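Phosphatidylinositol-specific phospholipase C (Listeria monocytogenes, PDB 2PLC) is a bacterial phospholipase C of the phosphatidylinositol-specific family, with an X domain of the TIM-barrel type. Local coordinates at residues 199-204 against 211-216; 253-258 against 266-271. All coordinates share one frame; numbering follows the deposited sequence.

Contact 1: 199-204 against 211-216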
loop_
_atom_site.group_PDB
_atom_site.type_symbol
_atom_site.label_atom_id
_atom_site.label_comp_id
_atom_site.label_asym_id
_atom_site.label_seq_id
_atom_site.Cartn_x
_atom_site.Cartn_y
_atom_site.Cartn_z
ATOM N N VAL A 199 -12.484 -11.721 -4.576
ATOM C CA VAL A 199 -13.180 -12.547 -3.586
ATOM C C VAL A 199 -12.378 -13.791 -3.184
ATOM O O VAL A 199 -12.256 -14.105 -1.995
ATOM C CB VAL A 199 -14.579 -12.972 -4.107
ATOM C CG1 VAL A 199 -15.199 -14.008 -3.200
ATOM C CG2 VAL A 199 -15.495 -11.762 -4.175
ATOM N N GLN A 200 -11.820 -14.487 -4.171
ATOM C CA GLN A 200 -11.026 -15.683 -3.906
ATOM C C GLN A 200 -9.791 -15.381 -3.056
ATOM O O GLN A 200 -9.475 -16.124 -2.128
ATOM C CB GLN A 200 -10.614 -16.346 -5.221
ATOM C CG GLN A 200 -11.766 -16.997 -5.957
ATOM C CD GLN A 200 -11.360 -17.559 -7.303
ATOM O OE1 GLN A 200 -10.173 -17.625 -7.629
ATOM N NE2 GLN A 200 -12.350 -17.960 -8.102
ATOM N N THR A 201 -9.115 -14.274 -3.362
ATOM C CA THR A 201 -7.913 -13.866 -2.637
ATOM C C THR A 201 -8.227 -13.424 -1.215
ATOM O O THR A 201 -7.439 -13.656 -0.301
ATOM C CB THR A 201 -7.180 -12.747 -3.394
ATOM O OG1 THR A 201 -6.911 -13.201 -4.724
ATOM C CG2 THR A 201 -5.857 -12.398 -2.713
ATOM N N ALA A 202 -9.390 -12.807 -1.031
ATOM C CA ALA A 202 -9.818 -12.359 0.287
ATOM C C ALA A 202 -10.161 -13.589 1.118
ATOM O O ALA A 202 -9.896 -13.634 2.319
ATOM C CB ALA A 202 -11.032 -11.471 0.165
ATOM N N TYR A 203 -10.761 -14.578 0.460
ATOM C CA TYR A 203 -11.141 -15.820 1.110
ATOM C C TYR A 203 -9.898 -16.552 1.625
ATOM O O TYR A 203 -9.844 -16.954 2.787
ATOM C CB TYR A 203 -11.936 -16.697 0.136
ATOM C CG TYR A 203 -12.098 -18.139 0.570
ATOM C CD1 TYR A 203 -12.901 -18.483 1.664
ATOM C CD2 TYR A 203 -11.429 -19.161 -0.105
ATOM C CE1 TYR A 203 -13.028 -19.813 2.074
ATOM C CE2 TYR A 203 -11.548 -20.487 0.292
ATOM C CZ TYR A 203 -12.344 -20.808 1.381
ATOM O OH TYR A 203 -12.424 -22.124 1.777
ATOM N N GLN A 204 -8.892 -16.694 0.767
ATOM C CA GLN A 204 -7.651 -17.364 1.140
ATOM C C GLN A 204 -6.902 -16.619 2.244
ATOM O O GLN A 204 -6.303 -17.236 3.129
ATOM C CB GLN A 204 -6.746 -17.531 -0.081
ATOM C CG GLN A 204 -7.362 -18.381 -1.171
ATOM C CD GLN A 204 -6.361 -19.318 -1.821
ATOM O OE1 GLN A 204 -6.214 -20.473 -1.407
ATOM N NE2 GLN A 204 -5.671 -18.829 -2.849
ATOM N N LYS A 211 1.103 -14.961 6.181
ATOM C CA LYS A 211 1.441 -14.325 4.911
ATOM C C LYS A 211 0.697 -13.023 4.677
ATOM O O LYS A 211 -0.414 -12.832 5.170
ATOM C CB LYS A 211 1.167 -15.274 3.741
ATOM C CG LYS A 211 2.270 -16.279 3.484
ATOM C CD LYS A 211 1.923 -17.179 2.317
ATOM C CE LYS A 211 3.147 -17.918 1.797
ATOM N NZ LYS A 211 3.777 -18.805 2.813
ATOM N N LEU A 212 1.335 -12.114 3.945
ATOM C CA LEU A 212 0.726 -10.831 3.617
ATOM C C LEU A 212 0.051 -10.942 2.259
ATOM O O LEU A 212 0.672 -11.376 1.291
ATOM C CB LEU A 212 1.774 -9.719 3.564
ATOM C CG LEU A 212 2.078 -8.958 4.852
ATOM C CD1 LEU A 212 3.149 -7.925 4.577
ATOM C CD2 LEU A 212 0.817 -8.287 5.370
ATOM N N PHE A 213 -1.231 -10.591 2.209
ATOM C CA PHE A 213 -1.994 -10.637 0.967
ATOM C C PHE A 213 -2.235 -9.233 0.417
ATOM O O PHE A 213 -2.838 -8.391 1.089
ATOM C CB PHE A 213 -3.338 -11.331 1.185
ATOM C CG PHE A 213 -3.245 -12.831 1.274
ATOM C CD1 PHE A 213 -2.735 -13.446 2.412
ATOM C CD2 PHE A 213 -3.684 -13.629 0.223
ATOM C CE1 PHE A 213 -2.665 -14.836 2.501
ATOM C CE2 PHE A 213 -3.619 -15.017 0.303
ATOM C CZ PHE A 213 -3.108 -15.620 1.443
ATOM N N LEU A 214 -1.703 -8.971 -0.776
ATOM C CA LEU A 214 -1.880 -7.687 -1.445
ATOM C C LEU A 214 -2.953 -7.936 -2.504
ATOM O O LEU A 214 -2.680 -8.477 -3.569
ATOM C CB LEU A 214 -0.568 -7.222 -2.092
ATOM C CG LEU A 214 0.608 -6.721 -1.237
ATOM C CD1 LEU A 214 0.214 -5.469 -0.507
ATOM C CD2 LEU A 214 1.084 -7.770 -0.251
ATOM N N ASN A 215 -4.182 -7.562 -2.179
ATOM C CA ASN A 215 -5.332 -7.771 -3.053
ATOM C C ASN A 215 -5.722 -6.507 -3.841
ATOM O O ASN A 215 -6.410 -5.631 -3.321
ATOM C CB ASN A 215 -6.501 -8.238 -2.175
ATOM C CG ASN A 215 -7.576 -8.975 -2.945
ATOM O OD1 ASN A 215 -7.544 -9.068 -4.175
ATOM N ND2 ASN A 215 -8.540 -9.517 -2.215
ATOM N N HIS A 216 -5.295 -6.423 -5.099
ATOM C CA HIS A 216 -5.611 -5.271 -5.942
ATOM C C HIS A 216 -7.024 -5.244 -6.506
ATOM O O HIS A 216 -7.421 -6.130 -7.264
ATOM C CB HIS A 216 -4.624 -5.164 -7.106
ATOM C CG HIS A 216 -3.258 -4.716 -6.694
ATOM N ND1 HIS A 216 -2.279 -5.596 -6.288
ATOM C CD2 HIS A 216 -2.717 -3.478 -6.595
ATOM C CE1 HIS A 216 -1.194 -4.919 -5.956
ATOM N NE2 HIS A 216 -1.434 -3.632 -6.132
#
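Thr201 of the helix drops its methyl-bearing branch between Phe213 and Asn215 of the strand, a worked example of how a short helix residue can engage two outward-facing strand positions at once. Followed outward from the backbone, Thr201 CB already lies against the side-chain amide, 3.7 Å from Asn215 ND2. The branches then part. With OG1 anti to the carbonyl carbon (chi1 -55°), the hydroxyl folds back to hydrogen-bond with the carbonyl O of Glu197, one turn earlier, and CG2 is left to face the sheet. There Thr201 CG2 sits 3.8 Å from Asn215 CG and 3.9 Å from Phe213 CD2.

The two elements are the helix and the second strand of the beta-alpha-beta unit 180-183, 191-207 and 212-216. The local helix axis runs nearly antiparallel to that of the strand, at 162° and a closest approach of 8.9 Å, as expected where a helix returns the chain to start a parallel neighbour.

The Asn215 side chain runs counter to that of Thr201 as the two pass. Its ND2 hydrogen-bonds to Ile198 O, the carbonyl toward which the backbone N of Ala202 would also point in a regular alpha helix; this probably accounts for the 3.6 Å between Asn215 ND2 and Ala202 N. The buried amide is thus tied to the helix backbone at Ile198, just before Val199. Toward the C-terminal end of the helix, the Phe213 ring meets it obliquely, with Phe213 CE2 4.0 Å from Gln204 CB, while Phe240 of helix 226-246 packs on Ala202.

Contact 2: 253-258 against 266-271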
loop_
_atom_site.group_PDB
_atom_site.type_symbol
_atom_site.label_atom_id
_atom_site.label_comp_id
_atom_site.label_asym_id
_atom_site.label_seq_id
_atom_site.Cartn_x
_atom_site.Cartn_y
_atom_site.Cartn_z
ATOM N N GLY A 253 -6.636 -9.200 4.734
ATOM C CA GLY A 253 -5.429 -8.722 4.082
ATOM C C GLY A 253 -5.545 -7.277 3.636
ATOM O O GLY A 253 -6.416 -6.540 4.093
ATOM N N ILE A 254 -4.672 -6.885 2.716
ATOM C CA ILE A 254 -4.635 -5.524 2.193
ATOM C C ILE A 254 -5.456 -5.367 0.915
ATOM O O ILE A 254 -5.150 -5.973 -0.115
ATOM C CB ILE A 254 -3.185 -5.087 1.925
ATOM C CG1 ILE A 254 -2.337 -5.338 3.175
ATOM C CG2 ILE A 254 -3.145 -3.608 1.556
ATOM C CD1 ILE A 254 -0.863 -5.238 2.947
ATOM N N LEU A 255 -6.511 -4.564 1.005
ATOM C CA LEU A 255 -7.404 -4.292 -0.119
ATOM C C LEU A 255 -6.959 -2.970 -0.738
ATOM O O LEU A 255 -7.188 -1.893 -0.180
ATOM C CB LEU A 255 -8.860 -4.241 0.367
ATOM C CG LEU A 255 -9.337 -5.552 1.028
ATOM C CD1 LEU A 255 -10.765 -5.433 1.530
ATOM C CD2 LEU A 255 -9.221 -6.708 0.039
ATOM N N ILE A 256 -6.302 -3.082 -1.890
ATOM C CA ILE A 256 -5.723 -1.956 -2.618
ATOM C C ILE A 256 -6.652 -1.398 -3.701
ATOM O O ILE A 256 -6.909 -2.053 -4.713
ATOM C CB ILE A 256 -4.361 -2.397 -3.207
ATOM C CG1 ILE A 256 -3.574 -3.167 -2.131
ATOM C CG2 ILE A 256 -3.559 -1.198 -3.641
ATOM C CD1 ILE A 256 -2.335 -3.826 -2.632
ATOM N N MET A 257 -7.072 -0.145 -3.519
ATOM C CA MET A 257 -8.028 0.488 -4.421
ATOM C C MET A 257 -7.656 1.790 -5.131
ATOM O O MET A 257 -6.715 2.501 -4.755
ATOM C CB MET A 257 -9.317 0.773 -3.637
ATOM C CG MET A 257 -9.840 -0.382 -2.810
ATOM S SD MET A 257 -11.013 0.143 -1.566
ATOM C CE MET A 257 -9.892 0.631 -0.240
ATOM N N ASP A 258 -8.441 2.076 -6.168
ATOM C CA ASP A 258 -8.365 3.307 -6.944
ATOM C C ASP A 258 -9.634 4.019 -6.488
ATOM O O ASP A 258 -10.649 3.363 -6.239
ATOM C CB ASP A 258 -8.513 3.047 -8.443
ATOM C CG ASP A 258 -7.247 2.551 -9.088
ATOM O OD1 ASP A 258 -6.145 2.800 -8.552
ATOM O OD2 ASP A 258 -7.361 1.924 -10.162
ATOM N N LYS A 266 -13.861 3.025 5.826
ATOM C CA LYS A 266 -14.326 2.780 7.189
ATOM C C LYS A 266 -14.832 1.356 7.381
ATOM O O LYS A 266 -14.535 0.714 8.385
ATOM C CB LYS A 266 -15.445 3.757 7.572
ATOM C CG LYS A 266 -14.981 5.144 7.983
ATOM C CD LYS A 266 -16.151 5.965 8.507
ATOM C CE LYS A 266 -15.720 7.352 8.956
ATOM N NZ LYS A 266 -16.871 8.148 9.477
ATOM N N ASN A 267 -15.609 0.870 6.419
ATOM C CA ASN A 267 -16.160 -0.474 6.501
ATOM C C ASN A 267 -15.105 -1.566 6.448
ATOM O O ASN A 267 -15.286 -2.632 7.035
ATOM C CB ASN A 267 -17.234 -0.679 5.432
ATOM C CG ASN A 267 -18.521 0.043 5.769
ATOM O OD1 ASN A 267 -18.745 0.414 6.918
ATOM N ND2 ASN A 267 -19.375 0.240 4.776
ATOM N N ILE A 268 -14.003 -1.305 5.753
ATOM C CA ILE A 268 -12.920 -2.280 5.677
ATOM C C ILE A 268 -12.221 -2.305 7.039
ATOM O O ILE A 268 -11.851 -3.369 7.537
ATOM C CB ILE A 268 -11.915 -1.937 4.555
ATOM C CG1 ILE A 268 -12.597 -2.071 3.195
ATOM C CG2 ILE A 268 -10.702 -2.857 4.621
ATOM C CD1 ILE A 268 -11.708 -1.711 2.026
ATOM N N ILE A 269 -12.083 -1.129 7.648
ATOM C CA ILE A 269 -11.463 -1.005 8.970
ATOM C C ILE A 269 -12.323 -1.731 10.014
ATOM O O ILE A 269 -11.796 -2.451 10.870
ATOM C CB ILE A 269 -11.314 0.480 9.389
ATOM C CG1 ILE A 269 -10.279 1.182 8.511
ATOM C CG2 ILE A 269 -10.922 0.588 10.864
ATOM C CD1 ILE A 269 -10.227 2.688 8.717
ATOM N N LYS A 270 -13.643 -1.552 9.922
ATOM C CA LYS A 270 -14.581 -2.177 10.852
ATOM C C LYS A 270 -14.527 -3.703 10.842
ATOM O O LYS A 270 -15.004 -4.346 11.780
ATOM C CB LYS A 270 -16.012 -1.706 10.592
ATOM C CG LYS A 270 -16.295 -0.290 11.052
ATOM C CD LYS A 270 -17.791 -0.005 10.997
ATOM C CE LYS A 270 -18.128 1.372 11.553
ATOM N NZ LYS A 270 -19.600 1.575 11.700
ATOM N N ASN A 271 -13.947 -4.285 9.793
ATOM C CA ASN A 271 -13.830 -5.738 9.714
ATOM C C ASN A 271 -12.920 -6.297 10.809
ATOM O O ASN A 271 -13.067 -7.450 11.196
ATOM C CB ASN A 271 -13.321 -6.185 8.340
ATOM C CG ASN A 271 -13.248 -7.696 8.213
ATOM O OD1 ASN A 271 -12.169 -8.275 8.228
ATOM N ND2 ASN A 271 -14.405 -8.343 8.102
#
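In the closing strand and helix of the barrel, Leu255 and Met257 of strand 253-257 receive a single residue, Ile268 of helix 262-269. The strand residues stand two apart, so both direct their side chains to the helix, and the tip of Ile268 enters between them. Ile268 CG1 is anti to the carbonyl carbon (chi1 -66°) and the chain continues extended, which carries Ile268 CD1 to 3.9 Å from Leu255 CD1 and to 3.7 Å from Met257 CE. The second branch is used as well: Ile268 CG2 is 4.0 Å from Leu255 CD1, so that the leucine methyl meets both arms of the isoleucine.

Met257 approaches differently, tip to tip with Ile268. A bend at its last torsion (chi3 -84°) brings the terminal methyl to Ile268 CD1, whereas Met257 SD stays slightly farther from it, at 4.1 Å. The backbones remain well separated, with Leu255 CA and Ile268 CA 8.3 Å apart, and the meeting is wholly apolar and buried.

Strand 253-257 is the last of the chain and pairs in parallel with the first, 20-24, a closure familiar from TIM barrels. Ile268 also packs on Pro22, so the helix spans this seam, while Val241 of helix 226-246 also touches Leu255. Beyond the apolar patch, Asn271 holds the tail of the segment: its buried amide hydrogen-bonds through OD1 to Ser20 OG and through ND2 to both Thr245 OG1 and Val249 O.

How the contacts relate
Helices 191-207 and 262-269 both pack on the parallel sheet, on its neighbouring strands 212-216 and 253-257: contact 1 closes along the chain before contact 2 opens, and their centres lie about 11 Å apart. The strands join directly. Ile254 probably forms hydrogen bonds in both directions, Ile254 N lying 2.9 Å from Phe213 O and Ile254 O 2.8 Å from Asn215 N. On the face turned away from the helices, Leu214 CD1 packs 3.6 Å from Ile254 CD1. On the helix-bearing face, Asn215 of contact 1 touches Leu255 of contact 2, and helix 226-246 touches both contacts.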